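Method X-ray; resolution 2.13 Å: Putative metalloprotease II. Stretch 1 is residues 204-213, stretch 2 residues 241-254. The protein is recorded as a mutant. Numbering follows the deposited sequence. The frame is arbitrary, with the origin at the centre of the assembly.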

# COMPACT_ATOMS: atom_id res chain seq x y z
N GLU A 204 5.54 13.93 -3.53
CA GLU A 204 5.64 13.42 -2.16
C GLU A 204 4.28 13.25 -1.51
O GLU A 204 3.53 14.21 -1.37
N PHE A 205 3.95 12.01 -1.13
CA PHE A 205 2.72 11.74 -0.39
C PHE A 205 2.98 11.77 1.11
O PHE A 205 3.89 11.09 1.60
N MET A 206 2.18 12.56 1.83
CA MET A 206 2.26 12.60 3.28
C MET A 206 1.22 11.65 3.85
O MET A 206 0.02 11.91 3.78
N LEU A 207 1.68 10.54 4.40
CA LEU A 207 0.78 9.51 4.89
C LEU A 207 0.67 9.64 6.40
O LEU A 207 1.62 9.38 7.14
N ILE A 208 -0.50 10.06 6.85
CA ILE A 208 -0.67 10.42 8.25
C ILE A 208 -1.44 9.34 8.99
O ILE A 208 -2.59 9.06 8.67
N LYS A 209 -0.80 8.72 9.97
CA LYS A 209 -1.46 7.67 10.75
C LYS A 209 -2.43 8.27 11.75
O LYS A 209 -2.03 9.06 12.61
N GLU A 210 -3.70 7.89 11.64
CA GLU A 210 -4.71 8.31 12.60
C GLU A 210 -4.33 7.80 13.99
O GLU A 210 -3.92 6.65 14.15
N LYS A 211 -4.39 8.68 14.98
CA LYS A 211 -4.09 8.26 16.35
C LYS A 211 -5.12 7.25 16.85
O LYS A 211 -6.33 7.47 16.73
N ASP A 212 -4.62 6.13 17.38
CA ASP A 212 -5.43 4.99 17.78
C ASP A 212 -6.21 4.41 16.61
O ASP A 212 -7.18 3.68 16.81
N GLY A 213 -5.76 4.71 15.39
CA GLY A 213 -6.42 4.20 14.20
C GLY A 213 -6.10 2.76 13.89
O GLY A 213 -6.81 2.11 13.12
N THR A 241 9.24 11.07 -9.77
CA THR A 241 9.74 10.18 -8.74
C THR A 241 8.76 10.33 -7.59
O THR A 241 8.14 11.38 -7.45
N VAL A 242 8.62 9.30 -6.77
CA VAL A 242 7.62 9.34 -5.73
C VAL A 242 8.27 9.17 -4.37
O VAL A 242 9.18 8.37 -4.19
N LYS A 243 7.83 10.00 -3.43
CA LYS A 243 8.30 9.91 -2.06
C LYS A 243 7.09 9.69 -1.16
O LYS A 243 6.07 10.37 -1.32
N TYR A 244 7.19 8.73 -0.26
CA TYR A 244 6.12 8.49 0.71
C TYR A 244 6.63 8.79 2.12
O TYR A 244 7.56 8.14 2.59
N THR A 245 6.03 9.78 2.77
CA THR A 245 6.46 10.16 4.11
C THR A 245 5.39 9.76 5.11
O THR A 245 4.28 10.26 5.09
N ILE A 246 5.74 8.80 5.96
CA ILE A 246 4.79 8.26 6.93
C ILE A 246 4.99 8.91 8.30
O ILE A 246 6.07 8.80 8.88
N LYS A 247 3.95 9.55 8.81
CA LYS A 247 4.04 10.26 10.09
C LYS A 247 2.93 9.87 11.05
O LYS A 247 1.80 9.62 10.63
N ASP A 248 3.26 9.82 12.34
CA ASP A 248 2.22 9.73 13.36
C ASP A 248 1.57 11.08 13.58
O ASP A 248 2.16 12.12 13.29
N SER A 249 0.34 11.06 14.09
CA SER A 249 -0.40 12.28 14.38
C SER A 249 -1.06 12.15 15.74
O SER A 249 -1.00 11.09 16.37
N SER A 250 -1.70 13.22 16.19
CA SER A 250 -2.53 13.14 17.38
C SER A 250 -3.99 13.33 16.96
O SER A 250 -4.84 13.71 17.77
N HIS A 251 -4.28 13.05 15.70
CA HIS A 251 -5.64 13.22 15.18
C HIS A 251 -6.41 11.91 15.27
O HIS A 251 -6.03 10.91 14.66
N LYS A 252 -7.49 11.92 16.05
CA LYS A 252 -8.37 10.76 16.22
C LYS A 252 -9.66 10.90 15.43
O LYS A 252 -10.03 12.01 15.03
N GLY A 253 -10.36 9.78 15.22
CA GLY A 253 -11.66 9.79 14.57
C GLY A 253 -12.57 8.71 15.15
O GLY A 253 -12.08 7.79 15.81
N GLY A 254 -13.88 8.83 14.97
CA GLY A 254 -14.77 7.79 15.45
C GLY A 254 -14.84 6.66 14.43
O GLY A 254 -14.58 6.87 13.24

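Neighbouring strands of a parallel sheet send paired side chains to the same face, so each face acquires its own row of contacts, and the strands that run through Glu 204 to Ile 208 and through Lys 243 to Lys 247 illustrate this well. The apolar centre lies on the face shared by Phe 205, Leu 207, Tyr 244 and Ile 246, all with chi1 in m. The rings of Phe 205 and Tyr 244 are nearly parallel (18°) but slid apart, with centroids 5.7 Å distant, so they touch at Phe 205 CD2 and Tyr 244 CE1 (3.7 Å) and barely overlap. Val 242, chi1 t, meets the edge of the phenylalanine ring, its CG1 3.7 Å from Phe 205 CE2. Leu 207 (m, t) continues the row: its CD1 lies 4.1 Å from both Tyr 244 CB and Ile 246 CG1.

On the other face, Met 206 (m, m, m) curls back towards the partner strand, placing SD 3.8 Å from Thr 245 CB and CE 3.7 Å from the aliphatic Lys 247 CD. Ile 208 (m, m) rests its CG2 3.5 Å from Ser 249 CB.

Polarity rises towards both ends. Thr 245 (m) donates from OG1 to Glu 204 OE2 at 2.6 Å, a short bond reached by the extended glutamate (t, t). Water 1 accepts from Lys 243 NZ (2.5 Å) and donates to Glu 204 OE1 (3.1 Å), linking charges that form no direct salt bridge. At the far end, Lys 209 (m, t, p, t) makes a long salt bridge from NZ to Asp 248 OD1 (3.7 Å), while water 3 joins that NZ (2.8 Å) to Asp 248 OD2 (2.9 Å). Ser 249, chi1 p, points toward stretch 1 and donates from OG to Lys 209 O (2.9 Å). Outermost, the extended Lys 211 lays CD 3.5 Å from Lys 252 CE, an aliphatic contact between two like-charged chains.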

# COMPACT_ATOMS: atom_id res chain seq x y z
CB GLU A 204 6.50 14.34 -1.28
CG GLU A 204 6.63 13.85 0.17
CD GLU A 204 7.50 14.75 1.05
OE1 GLU A 204 7.80 15.89 0.63
OE2 GLU A 204 7.89 14.32 2.15
CB PHE A 205 2.13 10.39 -0.78
CG PHE A 205 1.68 10.33 -2.20
CD1 PHE A 205 0.47 10.87 -2.58
CD2 PHE A 205 2.50 9.75 -3.17
CE1 PHE A 205 0.06 10.83 -3.90
CE2 PHE A 205 2.10 9.71 -4.49
CZ PHE A 205 0.87 10.24 -4.86
CB MET A 206 2.06 14.02 3.81
CG MET A 206 3.00 15.06 3.21
SD MET A 206 4.70 14.83 3.78
CE MET A 206 4.55 15.45 5.46
CB LEU A 207 1.28 8.13 4.48
CG LEU A 207 1.55 7.98 2.97
CD1 LEU A 207 2.05 6.59 2.65
CD2 LEU A 207 0.30 8.26 2.18
CB ILE A 208 -1.42 11.77 8.38
CG1 ILE A 208 -0.76 12.85 7.52
CG2 ILE A 208 -1.46 12.20 9.85
CD1 ILE A 208 0.73 13.09 7.84
CB LYS A 209 -0.43 6.79 11.48
CG LYS A 209 0.50 6.05 10.53
CD LYS A 209 1.68 5.42 11.25
CE LYS A 209 1.25 4.27 12.13
NZ LYS A 209 2.42 3.61 12.75
CB GLU A 210 -6.10 7.79 12.19
CG GLU A 210 -7.23 8.11 13.17
CD GLU A 210 -8.57 7.53 12.72
OE1 GLU A 210 -8.94 7.69 11.54
OE2 GLU A 210 -9.25 6.90 13.56
CB LYS A 211 -4.03 9.46 17.30
CG LYS A 211 -3.56 9.06 18.70
CD LYS A 211 -3.49 10.26 19.62
CE LYS A 211 -2.96 9.86 21.00
NZ LYS A 211 -2.89 11.04 21.92
CB ASP A 212 -6.40 5.36 18.91
CG ASP A 212 -5.69 5.95 20.12
OD1 ASP A 212 -4.56 5.52 20.42
OD2 ASP A 212 -6.27 6.85 20.78
CB THR A 241 11.17 10.52 -8.28
OG1 THR A 241 11.20 11.86 -7.78
CG2 THR A 241 12.16 10.38 -9.43
CB VAL A 242 6.55 8.26 -5.93
CG1 VAL A 242 5.50 8.38 -4.86
CG2 VAL A 242 5.89 8.41 -7.30
CB LYS A 243 9.08 11.17 -1.67
CG LYS A 243 9.64 11.17 -0.26
CD LYS A 243 10.37 12.49 0.02
CE LYS A 243 10.98 12.50 1.41
NZ LYS A 243 11.89 13.67 1.61
CB TYR A 244 5.63 7.04 0.65
CG TYR A 244 5.21 6.57 -0.72
CD1 TYR A 244 3.89 6.69 -1.15
CD2 TYR A 244 6.12 5.98 -1.59
CE1 TYR A 244 3.50 6.25 -2.41
CE2 TYR A 244 5.74 5.54 -2.85
CZ TYR A 244 4.42 5.67 -3.25
OH TYR A 244 4.03 5.23 -4.50
CB THR A 245 6.74 11.67 4.19
OG1 THR A 245 7.83 11.98 3.32
CG2 THR A 245 7.10 12.08 5.62
CB ILE A 246 4.94 6.73 7.07
CG1 ILE A 246 4.74 6.03 5.72
CG2 ILE A 246 3.95 6.17 8.11
CD1 ILE A 246 5.34 4.62 5.67
CB LYS A 247 3.99 11.78 9.87
CG LYS A 247 5.02 12.33 8.92
CD LYS A 247 4.84 13.84 8.75
CE LYS A 247 5.15 14.59 10.03
NZ LYS A 247 6.54 14.32 10.52
CB ASP A 248 2.79 9.20 14.68
CG ASP A 248 3.16 7.73 14.61
OD1 ASP A 248 2.23 6.89 14.50
OD2 ASP A 248 4.36 7.41 14.66
CB SER A 249 -1.47 12.55 13.33
OG SER A 249 -2.60 11.74 13.59
CB SER A 250 -2.11 14.17 18.42
OG SER A 250 -2.45 15.48 18.00
CB HIS A 251 -5.62 13.71 13.74
CG HIS A 251 -6.98 13.78 13.11
ND1 HIS A 251 -7.93 14.70 13.49
CD2 HIS A 251 -7.54 13.05 12.11
CE1 HIS A 251 -9.02 14.53 12.76
NE2 HIS A 251 -8.81 13.53 11.91
CB LYS A 252 -8.70 10.56 17.70
CG LYS A 252 -7.49 10.45 18.60
CD LYS A 252 -7.93 10.41 20.06
CE LYS A 252 -6.74 10.49 21.01
NZ LYS A 252 -7.17 10.54 22.44
O HOH W 1 10.70 15.92 1.60
O HOH W 2 -0.53 8.30 14.94
O HOH W 3 4.73 4.68 13.80
O HOH W 4 -8.94 6.96 15.96